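Local coordinates for protein epsin-1 (Saccharomyces cerevisiae, PDB 5LOZ) that binds phosphoinositide-containing membranes through its ENTH domain and, as an adaptor that also binds clathrin and ubiquitin, is required for endocytosis and actin localization, at residues E41-L46 with D68-F73; K62-I67 with Q107-K112; Y87-L92 with E115-L120. All blocks are in the same frame, centred on the assembly; numbering follows the deposited sequence.

Contact 1: residues E41-L46 with D68-F73; sequences EIMDML and DYLIRF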
loop_
_atom_site.group_PDB
_atom_site.type_symbol
_atom_site.label_atom_id
_atom_site.label_comp_id
_atom_site.label_asym_id
_atom_site.label_seq_id
_atom_site.Cartn_x
_atom_site.Cartn_y
_atom_site.Cartn_z
ATOM N N GLU A 41 8.505 -2.340 -10.152
ATOM C CA GLU A 41 7.969 -3.691 -9.859
ATOM C C GLU A 41 7.072 -3.671 -8.613
ATOM O O GLU A 41 6.020 -4.257 -8.607
ATOM C CB GLU A 41 9.081 -4.701 -9.679
ATOM C CG GLU A 41 9.863 -4.925 -10.987
ATOM C CD GLU A 41 11.061 -5.808 -10.800
ATOM O OE1 GLU A 41 11.337 -6.169 -9.637
ATOM O OE2 GLU A 41 11.730 -6.134 -11.803
ATOM N N ILE A 42 7.514 -2.964 -7.576
ATOM C CA ILE A 42 6.701 -2.721 -6.385
ATOM C C ILE A 42 5.359 -2.028 -6.712
ATOM O O ILE A 42 4.301 -2.549 -6.394
ATOM C CB ILE A 42 7.471 -1.952 -5.301
ATOM C CG1 ILE A 42 8.656 -2.787 -4.778
ATOM C CG2 ILE A 42 6.531 -1.629 -4.075
ATOM C CD1 ILE A 42 9.666 -2.084 -3.929
ATOM N N MET A 43 5.407 -0.886 -7.410
ATOM C CA MET A 43 4.186 -0.143 -7.662
ATOM C C MET A 43 3.224 -0.897 -8.562
ATOM O O MET A 43 2.028 -0.876 -8.331
ATOM C CB MET A 43 4.454 1.285 -8.195
ATOM C CG MET A 43 5.265 2.172 -7.249
ATOM S SD MET A 43 4.977 1.882 -5.470
ATOM C CE MET A 43 3.462 2.758 -5.259
ATOM N N ASP A 44 3.748 -1.592 -9.572
ATOM C CA ASP A 44 2.893 -2.370 -10.476
ATOM C C ASP A 44 2.166 -3.548 -9.786
ATOM O O ASP A 44 0.977 -3.777 -10.067
ATOM C CB ASP A 44 3.655 -2.890 -11.675
ATOM C CG ASP A 44 2.729 -3.587 -12.681
ATOM O OD1 ASP A 44 1.914 -2.887 -13.332
ATOM O OD2 ASP A 44 2.800 -4.832 -12.783
ATOM N N MET A 45 2.877 -4.276 -8.920
ATOM C CA MET A 45 2.247 -5.371 -8.152
ATOM C C MET A 45 1.209 -4.805 -7.166
ATOM O O MET A 45 0.137 -5.335 -7.022
ATOM C CB MET A 45 3.305 -6.179 -7.397
ATOM C CG MET A 45 2.714 -7.377 -6.587
ATOM S SD MET A 45 1.719 -8.571 -7.592
ATOM C CE MET A 45 2.704 -8.581 -9.042
ATOM N N LEU A 46 1.548 -3.695 -6.518
ATOM C CA LEU A 46 0.621 -3.000 -5.620
ATOM C C LEU A 46 -0.641 -2.570 -6.343
ATOM O O LEU A 46 -1.735 -2.699 -5.824
ATOM C CB LEU A 46 1.351 -1.790 -4.958
ATOM C CG LEU A 46 1.793 -1.750 -3.493
ATOM C CD1 LEU A 46 1.879 -3.099 -2.769
ATOM C CD2 LEU A 46 3.003 -0.836 -3.275
ATOM N N ASP A 68 0.760 3.051 2.459
ATOM C CA ASP A 68 0.824 3.990 3.572
ATOM C C ASP A 68 2.262 4.111 4.080
ATOM O O ASP A 68 2.747 5.248 4.290
ATOM C CB ASP A 68 -0.148 3.582 4.668
ATOM C CG ASP A 68 0.103 4.306 5.968
ATOM O OD1 ASP A 68 -0.322 5.462 6.031
ATOM O OD2 ASP A 68 0.800 3.746 6.871
ATOM N N TYR A 69 2.937 2.977 4.290
ATOM C CA TYR A 69 4.299 2.969 4.785
ATOM C C TYR A 69 5.249 3.639 3.770
ATOM O O TYR A 69 6.167 4.374 4.138
ATOM C CB TYR A 69 4.777 1.569 5.064
ATOM C CG TYR A 69 5.978 1.499 5.974
ATOM C CD1 TYR A 69 5.829 1.529 7.349
ATOM C CD2 TYR A 69 7.262 1.401 5.467
ATOM C CE1 TYR A 69 6.909 1.451 8.202
ATOM C CE2 TYR A 69 8.370 1.323 6.321
ATOM C CZ TYR A 69 8.179 1.356 7.697
ATOM O OH TYR A 69 9.208 1.284 8.613
ATOM N N LEU A 70 5.006 3.377 2.490
ATOM C CA LEU A 70 5.846 3.861 1.435
ATOM C C LEU A 70 5.819 5.388 1.325
ATOM O O LEU A 70 6.846 6.003 1.059
ATOM C CB LEU A 70 5.430 3.253 0.094
ATOM C CG LEU A 70 5.827 1.815 -0.215
ATOM C CD1 LEU A 70 5.447 1.399 -1.636
ATOM C CD2 LEU A 70 7.338 1.638 0.019
ATOM N N ILE A 71 4.647 5.989 1.468
ATOM C CA ILE A 71 4.545 7.448 1.361
ATOM C C ILE A 71 5.091 8.121 2.620
ATOM O O ILE A 71 5.476 9.277 2.584
ATOM C CB ILE A 71 3.118 7.963 0.985
ATOM C CG1 ILE A 71 2.120 7.789 2.129
ATOM C CG2 ILE A 71 2.612 7.308 -0.341
ATOM C CD1 ILE A 71 0.826 8.556 1.949
ATOM N N ARG A 72 5.103 7.378 3.738
ATOM C CA ARG A 72 5.641 7.865 4.973
ATOM C C ARG A 72 7.162 7.635 5.114
ATOM O O ARG A 72 7.836 8.402 5.800
ATOM C CB ARG A 72 4.905 7.284 6.166
ATOM C CG ARG A 72 3.491 7.769 6.376
ATOM C CD ARG A 72 2.696 6.765 7.220
ATOM N NE ARG A 72 3.241 6.654 8.542
ATOM C CZ ARG A 72 3.299 5.549 9.274
ATOM N NH1 ARG A 72 2.807 4.396 8.832
ATOM N NH2 ARG A 72 3.849 5.606 10.492
ATOM N N PHE A 73 7.692 6.592 4.470
ATOM C CA PHE A 73 9.110 6.203 4.663
ATOM C C PHE A 73 9.885 5.994 3.370
ATOM O O PHE A 73 11.102 5.857 3.398
ATOM C CB PHE A 73 9.194 4.893 5.468
ATOM C CG PHE A 73 8.812 5.032 6.915
ATOM C CD1 PHE A 73 7.478 4.849 7.330
ATOM C CD2 PHE A 73 9.779 5.345 7.867
ATOM C CE1 PHE A 73 7.123 4.965 8.716
ATOM C CE2 PHE A 73 9.434 5.472 9.248
ATOM C CZ PHE A 73 8.103 5.284 9.654
#
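A small, fully buried apolar contact joins I42, M43 and L46 of helix 36-50 to a single leucine, L70, near the end of helix 57-73. All of it runs through one methyl: L70 CD1 reaches L46 CD2 at 3.7 Å. The same CD1 lies 3.9 Å from M43 SD and 4.0 Å from I42 CG2. L46 and M43 meet L70 tip to tip, whereas I42 lies obliquely across it. M43 gets there by bending: its chain folds at chi2 (-34°) and chi3 (-79°), which swings the sulfur toward L70. These are two successive long helices of the ENTH alpha-alpha superhelix, running roughly antiparallel at 147°, with the local axes 13.0 Å apart. At that separation the backbones stay well apart, and single methyls and the M43 sulfur bridge the gap. Helix 76-84 closes in beside them, with W81 against M43 and C78 against L70, while T6 and L29 pack on I42. Farther round helix 57-73, R72 NH1 makes a salt bridge to D68 OD2 at 2.9 Å, on the syn side but tilted out of the carboxylate plane. The guanidinium of R72 has a second carboxylate partner in E129 of helix 123-133.

Contact 2: residues K62-I67 with Q107-K112; sequences KALTVI and QIVRVK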
loop_
_atom_site.group_PDB
_atom_site.type_symbol
_atom_site.label_atom_id
_atom_site.label_comp_id
_atom_site.label_asym_id
_atom_site.label_seq_id
_atom_site.Cartn_x
_atom_site.Cartn_y
_atom_site.Cartn_z
ATOM N N LYS A 62 -3.707 -5.171 2.451
ATOM C CA LYS A 62 -2.271 -5.206 2.707
ATOM C C LYS A 62 -1.502 -4.269 1.734
ATOM O O LYS A 62 -0.542 -3.621 2.130
ATOM C CB LYS A 62 -1.750 -6.625 2.634
ATOM C CG LYS A 62 -2.358 -7.540 3.681
ATOM C CD LYS A 62 -1.965 -8.974 3.470
ATOM C CE LYS A 62 -0.595 -9.290 4.061
ATOM N NZ LYS A 62 -0.273 -10.750 3.945
ATOM N N ALA A 63 -1.963 -4.202 0.499
ATOM C CA ALA A 63 -1.441 -3.289 -0.486
ATOM C C ALA A 63 -1.563 -1.847 0.037
ATOM O O ALA A 63 -0.605 -1.066 -0.036
ATOM C CB ALA A 63 -2.146 -3.429 -1.798
ATOM N N LEU A 64 -2.710 -1.520 0.624
ATOM C CA LEU A 64 -2.940 -0.193 1.174
ATOM C C LEU A 64 -2.046 0.080 2.335
ATOM O O LEU A 64 -1.561 1.226 2.503
ATOM C CB LEU A 64 -4.418 -0.014 1.565
ATOM C CG LEU A 64 -5.463 0.086 0.438
ATOM C CD1 LEU A 64 -6.898 -0.033 1.007
ATOM C CD2 LEU A 64 -5.306 1.405 -0.376
ATOM N N THR A 65 -1.783 -0.937 3.153
ATOM C CA THR A 65 -0.813 -0.840 4.276
ATOM C C THR A 65 0.608 -0.583 3.781
ATOM O O THR A 65 1.324 0.255 4.330
ATOM C CB THR A 65 -0.804 -2.120 5.162
ATOM O OG1 THR A 65 -2.130 -2.344 5.655
ATOM C CG2 THR A 65 0.133 -1.995 6.315
ATOM N N VAL A 66 1.004 -1.307 2.741
ATOM C CA VAL A 66 2.277 -1.086 2.115
ATOM C C VAL A 66 2.342 0.340 1.560
ATOM O O VAL A 66 3.327 1.060 1.822
ATOM C CB VAL A 66 2.551 -2.128 1.012
ATOM C CG1 VAL A 66 3.804 -1.812 0.276
ATOM C CG2 VAL A 66 2.605 -3.534 1.627
ATOM N N ILE A 67 1.301 0.769 0.817
ATOM C CA ILE A 67 1.318 2.134 0.253
ATOM C C ILE A 67 1.459 3.232 1.336
ATOM O O ILE A 67 2.186 4.216 1.170
ATOM C CB ILE A 67 0.144 2.402 -0.677
ATOM C CG1 ILE A 67 0.172 1.441 -1.856
ATOM C CG2 ILE A 67 0.157 3.891 -1.144
ATOM C CD1 ILE A 67 -1.040 1.455 -2.700
ATOM N N GLN A 107 -14.676 -2.991 6.110
ATOM C CA GLN A 107 -14.337 -1.815 6.923
ATOM C C GLN A 107 -12.820 -1.629 7.110
ATOM O O GLN A 107 -12.351 -0.502 7.270
ATOM C CB GLN A 107 -15.014 -1.866 8.270
ATOM C CG GLN A 107 -14.471 -2.910 9.198
ATOM C CD GLN A 107 -15.236 -2.984 10.488
ATOM O OE1 GLN A 107 -15.154 -2.051 11.308
ATOM N NE2 GLN A 107 -15.974 -4.099 10.705
ATOM N N ILE A 108 -12.066 -2.749 7.068
ATOM C CA ILE A 108 -10.626 -2.735 7.164
ATOM C C ILE A 108 -10.071 -2.018 5.933
ATOM O O ILE A 108 -9.234 -1.136 6.067
ATOM C CB ILE A 108 -10.055 -4.177 7.321
ATOM C CG1 ILE A 108 -10.515 -4.794 8.658
ATOM C CG2 ILE A 108 -8.541 -4.163 7.227
ATOM C CD1 ILE A 108 -10.275 -6.330 8.838
ATOM N N VAL A 109 -10.527 -2.400 4.746
ATOM C CA VAL A 109 -10.180 -1.744 3.477
ATOM C C VAL A 109 -10.551 -0.274 3.479
ATOM O O VAL A 109 -9.690 0.575 3.182
ATOM C CB VAL A 109 -10.832 -2.419 2.278
ATOM C CG1 VAL A 109 -10.516 -1.680 0.957
ATOM C CG2 VAL A 109 -10.396 -3.903 2.166
ATOM N N ARG A 110 -11.792 0.020 3.883
ATOM C CA ARG A 110 -12.307 1.385 3.907
ATOM C C ARG A 110 -11.475 2.313 4.824
ATOM O O ARG A 110 -11.130 3.456 4.429
ATOM C CB ARG A 110 -13.790 1.414 4.358
ATOM C CG ARG A 110 -14.761 0.764 3.367
ATOM C CD ARG A 110 -16.162 1.172 3.637
ATOM N NE ARG A 110 -16.697 0.751 4.928
ATOM C CZ ARG A 110 -17.221 -0.468 5.161
ATOM N NH1 ARG A 110 -17.260 -1.363 4.203
ATOM N NH2 ARG A 110 -17.691 -0.798 6.340
ATOM N N VAL A 111 -11.203 1.858 6.053
ATOM C CA VAL A 111 -10.395 2.672 6.973
ATOM C C VAL A 111 -8.975 2.961 6.417
ATOM O O VAL A 111 -8.510 4.111 6.407
ATOM C CB VAL A 111 -10.337 2.083 8.358
ATOM C CG1 VAL A 111 -9.328 2.835 9.209
ATOM C CG2 VAL A 111 -11.720 2.173 9.017
ATOM N N LYS A 112 -8.321 1.938 5.920
ATOM C CA LYS A 112 -6.993 2.129 5.292
ATOM C C LYS A 112 -6.998 3.087 4.083
ATOM O O LYS A 112 -6.109 3.947 3.950
ATOM C CB LYS A 112 -6.390 0.772 4.944
ATOM C CG LYS A 112 -5.944 0.005 6.189
ATOM C CD LYS A 112 -5.516 -1.396 5.865
ATOM C CE LYS A 112 -5.179 -2.192 7.135
ATOM N NZ LYS A 112 -4.062 -1.573 7.894
#
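K112 of helix 106-121 lies against helix 57-73 along much of its length, touching first L64 and then T65. Its CB sits 4.0 Å from L64 CB and also lies near L64 CD1, where the two backbones come nearest: the CA atoms of L64 and K112 are 6.2 Å apart. From there the chain runs extended through chi2 and chi3, CG carrying it across to T65 without a close contact of its own in the 62-67 segment. CD lies 3.5 Å from T65 OG1, and CE comes slightly closer to the same oxygen. A bend at chi4 (-61°) then turns NZ in, and the ammonium donates a hydrogen bond to T65 OG1 at 3.1 Å. T65 OG1 is also hydrogen-bonded to A61 O one turn back, so two bonds grip this hydroxyl and fix its rotation. A leucine in place of K112 would probably leave T65 OG1 without its cross-helix donor, its hydroxyl then less firmly fixed in rotation.

Beside the lysine, L64 carries the apolar part. Its CD1 lies 3.6 Å from V109 O and 4.0 Å from V109 CG1, the two side chains crossing at about a right angle. L50 of helix 36-50 packs on L64, and F95 and I60 on V109, so this side of the contact passes into the core while the lysine and threonine lie nearer the surface. The two segments run nearly parallel, 21° apart, with their axes 9.6 Å from each other. Bringing helix 106-121 back alongside helix 57-73 after two intervening helices, 76-84 and 86-91, is consistent with the alpha-alpha superhelix of the ENTH domain.

Contact 3: residues Y87-L92 with E115-L120; sequences YIIKTL and ELTALL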
loop_
_atom_site.group_PDB
_atom_site.type_symbol
_atom_site.label_atom_id
_atom_site.label_comp_id
_atom_site.label_asym_id
_atom_site.label_seq_id
_atom_site.Cartn_x
_atom_site.Cartn_y
_atom_site.Cartn_z
ATOM N N TYR A 87 -7.373 7.380 -8.052
ATOM C CA TYR A 87 -8.755 6.938 -8.278
ATOM C C TYR A 87 -9.032 5.610 -7.625
ATOM O O TYR A 87 -10.015 5.480 -6.975
ATOM C CB TYR A 87 -9.113 6.852 -9.756
ATOM C CG TYR A 87 -10.573 6.492 -10.002
ATOM C CD1 TYR A 87 -10.943 5.198 -10.311
ATOM C CD2 TYR A 87 -11.580 7.438 -9.857
ATOM C CE1 TYR A 87 -12.284 4.843 -10.509
ATOM C CE2 TYR A 87 -12.942 7.097 -10.061
ATOM C CZ TYR A 87 -13.270 5.793 -10.379
ATOM O OH TYR A 87 -14.578 5.475 -10.609
ATOM N N ILE A 88 -8.160 4.626 -7.827
ATOM C CA ILE A 88 -8.402 3.296 -7.250
ATOM C C ILE A 88 -8.413 3.377 -5.722
ATOM O O ILE A 88 -9.268 2.788 -5.038
ATOM C CB ILE A 88 -7.370 2.237 -7.701
ATOM C CG1 ILE A 88 -7.731 0.851 -7.097
ATOM C CG2 ILE A 88 -5.920 2.620 -7.310
ATOM C CD1 ILE A 88 -9.174 0.376 -7.258
ATOM N N ILE A 89 -7.533 4.207 -5.187
ATOM C CA ILE A 89 -7.504 4.371 -3.742
ATOM C C ILE A 89 -8.802 4.995 -3.228
ATOM O O ILE A 89 -9.419 4.525 -2.238
ATOM C CB ILE A 89 -6.254 5.157 -3.293
ATOM C CG1 ILE A 89 -4.973 4.369 -3.681
ATOM C CG2 ILE A 89 -6.311 5.408 -1.773
ATOM C CD1 ILE A 89 -3.634 5.149 -3.473
ATOM N N LYS A 90 -9.208 6.076 -3.881
ATOM C CA LYS A 90 -10.384 6.812 -3.455
ATOM C C LYS A 90 -11.624 5.914 -3.543
ATOM O O LYS A 90 -12.367 5.875 -2.604
ATOM C CB LYS A 90 -10.565 8.121 -4.239
ATOM C CG LYS A 90 -11.433 8.008 -5.478
ATOM C CD LYS A 90 -12.865 8.358 -5.183
ATOM C CE LYS A 90 -13.484 9.131 -6.339
ATOM N NZ LYS A 90 -14.244 10.303 -5.831
ATOM N N THR A 91 -11.760 5.085 -4.586
ATOM C CA THR A 91 -12.967 4.251 -4.700
ATOM C C THR A 91 -13.045 3.230 -3.564
ATOM O O THR A 91 -14.150 2.811 -3.166
ATOM C CB THR A 91 -13.143 3.563 -6.056
ATOM O OG1 THR A 91 -12.148 2.551 -6.249
ATOM C CG2 THR A 91 -13.073 4.569 -7.167
ATOM N N LEU A 92 -11.896 2.912 -2.972
ATOM C CA LEU A 92 -11.810 1.858 -1.958
ATOM C C LEU A 92 -12.268 2.375 -0.597
ATOM O O LEU A 92 -12.458 1.616 0.327
ATOM C CB LEU A 92 -10.410 1.240 -1.939
ATOM C CG LEU A 92 -10.053 0.284 -3.102
ATOM C CD1 LEU A 92 -8.566 -0.051 -3.066
ATOM C CD2 LEU A 92 -10.863 -1.019 -3.031
ATOM N N GLU A 115 -7.665 6.620 5.496
ATOM C CA GLU A 115 -6.451 7.151 6.097
ATOM C C GLU A 115 -5.479 7.641 5.057
ATOM O O GLU A 115 -4.885 8.732 5.178
ATOM C CB GLU A 115 -5.766 6.094 6.983
ATOM C CG GLU A 115 -6.490 5.837 8.275
ATOM C CD GLU A 115 -5.845 4.734 9.100
ATOM O OE1 GLU A 115 -5.285 3.762 8.503
ATOM O OE2 GLU A 115 -5.915 4.833 10.339
ATOM N N LEU A 116 -5.313 6.860 4.010
ATOM C CA LEU A 116 -4.310 7.178 2.971
ATOM C C LEU A 116 -4.687 8.453 2.224
ATOM O O LEU A 116 -3.848 9.357 2.076
ATOM C CB LEU A 116 -4.131 5.987 2.044
ATOM C CG LEU A 116 -3.143 5.983 0.914
ATOM C CD1 LEU A 116 -1.745 6.436 1.350
ATOM C CD2 LEU A 116 -3.175 4.520 0.329
ATOM N N THR A 117 -5.950 8.565 1.818
ATOM C CA THR A 117 -6.425 9.763 1.139
ATOM C C THR A 117 -6.467 11.001 2.015
ATOM O O THR A 117 -6.142 12.125 1.554
ATOM C CB THR A 117 -7.837 9.546 0.474
ATOM O OG1 THR A 117 -8.812 9.288 1.477
ATOM C CG2 THR A 117 -7.805 8.364 -0.500
ATOM N N ALA A 118 -6.822 10.836 3.288
ATOM C CA ALA A 118 -6.739 11.929 4.237
ATOM C C ALA A 118 -5.281 12.421 4.366
ATOM O O ALA A 118 -5.017 13.664 4.348
ATOM C CB ALA A 118 -7.279 11.543 5.608
ATOM N N LEU A 119 -4.332 11.485 4.505
ATOM C CA LEU A 119 -2.948 11.843 4.603
ATOM C C LEU A 119 -2.442 12.555 3.338
ATOM O O LEU A 119 -1.680 13.533 3.427
ATOM C CB LEU A 119 -2.081 10.641 4.923
ATOM C CG LEU A 119 -0.576 10.882 5.106
ATOM C CD1 LEU A 119 -0.316 11.963 6.217
ATOM C CD2 LEU A 119 0.206 9.552 5.465
ATOM N N LEU A 120 -2.842 12.050 2.181
ATOM C CA LEU A 120 -2.463 12.634 0.898
ATOM C C LEU A 120 -3.042 14.038 0.658
ATOM O O LEU A 120 -2.496 14.799 -0.152
ATOM C CB LEU A 120 -2.853 11.718 -0.271
ATOM C CG LEU A 120 -2.008 10.443 -0.409
ATOM C CD1 LEU A 120 -2.645 9.482 -1.431
ATOM C CD2 LEU A 120 -0.551 10.841 -0.825
#
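I89 fits against T117 and L116, and these three residues account for most of the surface buried between the 87-92 and 115-120 segments. The CG2 methyl of I89 is the point of closest approach, lying 3.5 Å from T117 CG2, a tight fit for two methyls. The side chains of I89 and T117 slide past each other in opposite directions. T117 offers its methyl because chi1 (64°) puts OG1 between the backbone N and the carbonyl carbon, leaving CG2 to face the other helix; T117 CG2 also lies 4.2 Å from K90 CA. L116 shares the CG2 methyl of I89 and adds CD1: L116 CD2 lies 3.9 Å from each, and the two chains cross at about a right angle. The helices themselves are steeply inclined, at 124°, with axes 9.8 Å apart. I67 and I71 of helix 57-73 pack on L116, and K93 also touches T117. T117 OG1 makes weak bonds to A113 O and K114 O of its own helix. The threonine thus acts as an apolar residue toward I89; between these two segments the contact is methyl against methyl and probably depends on close fit rather than on polar bonds.

In the fold
The three contacts sit close together in one ENTH domain. Contacts 1 and 2 share helix 57-73 and have centres about 12 Å apart; contacts 2 and 3 share helix 106-121, about 9 Å apart; contacts 1 and 3, about 14 Å apart, share no helix. Along the chain, contact 1 closes before contact 3 opens, while contact 2 crosses both. They also touch directly: L46 CD2 meets V66 CG1, L116 CD2 meets L64 CD2, and I71 CD1 meets L116 CD1 at 3.4 Å. Helix 57-73 takes part in contacts 1 and 2 and packs on L116 of contact 3, so it links helix 36-50 to helix 106-121 through largely apolar packing.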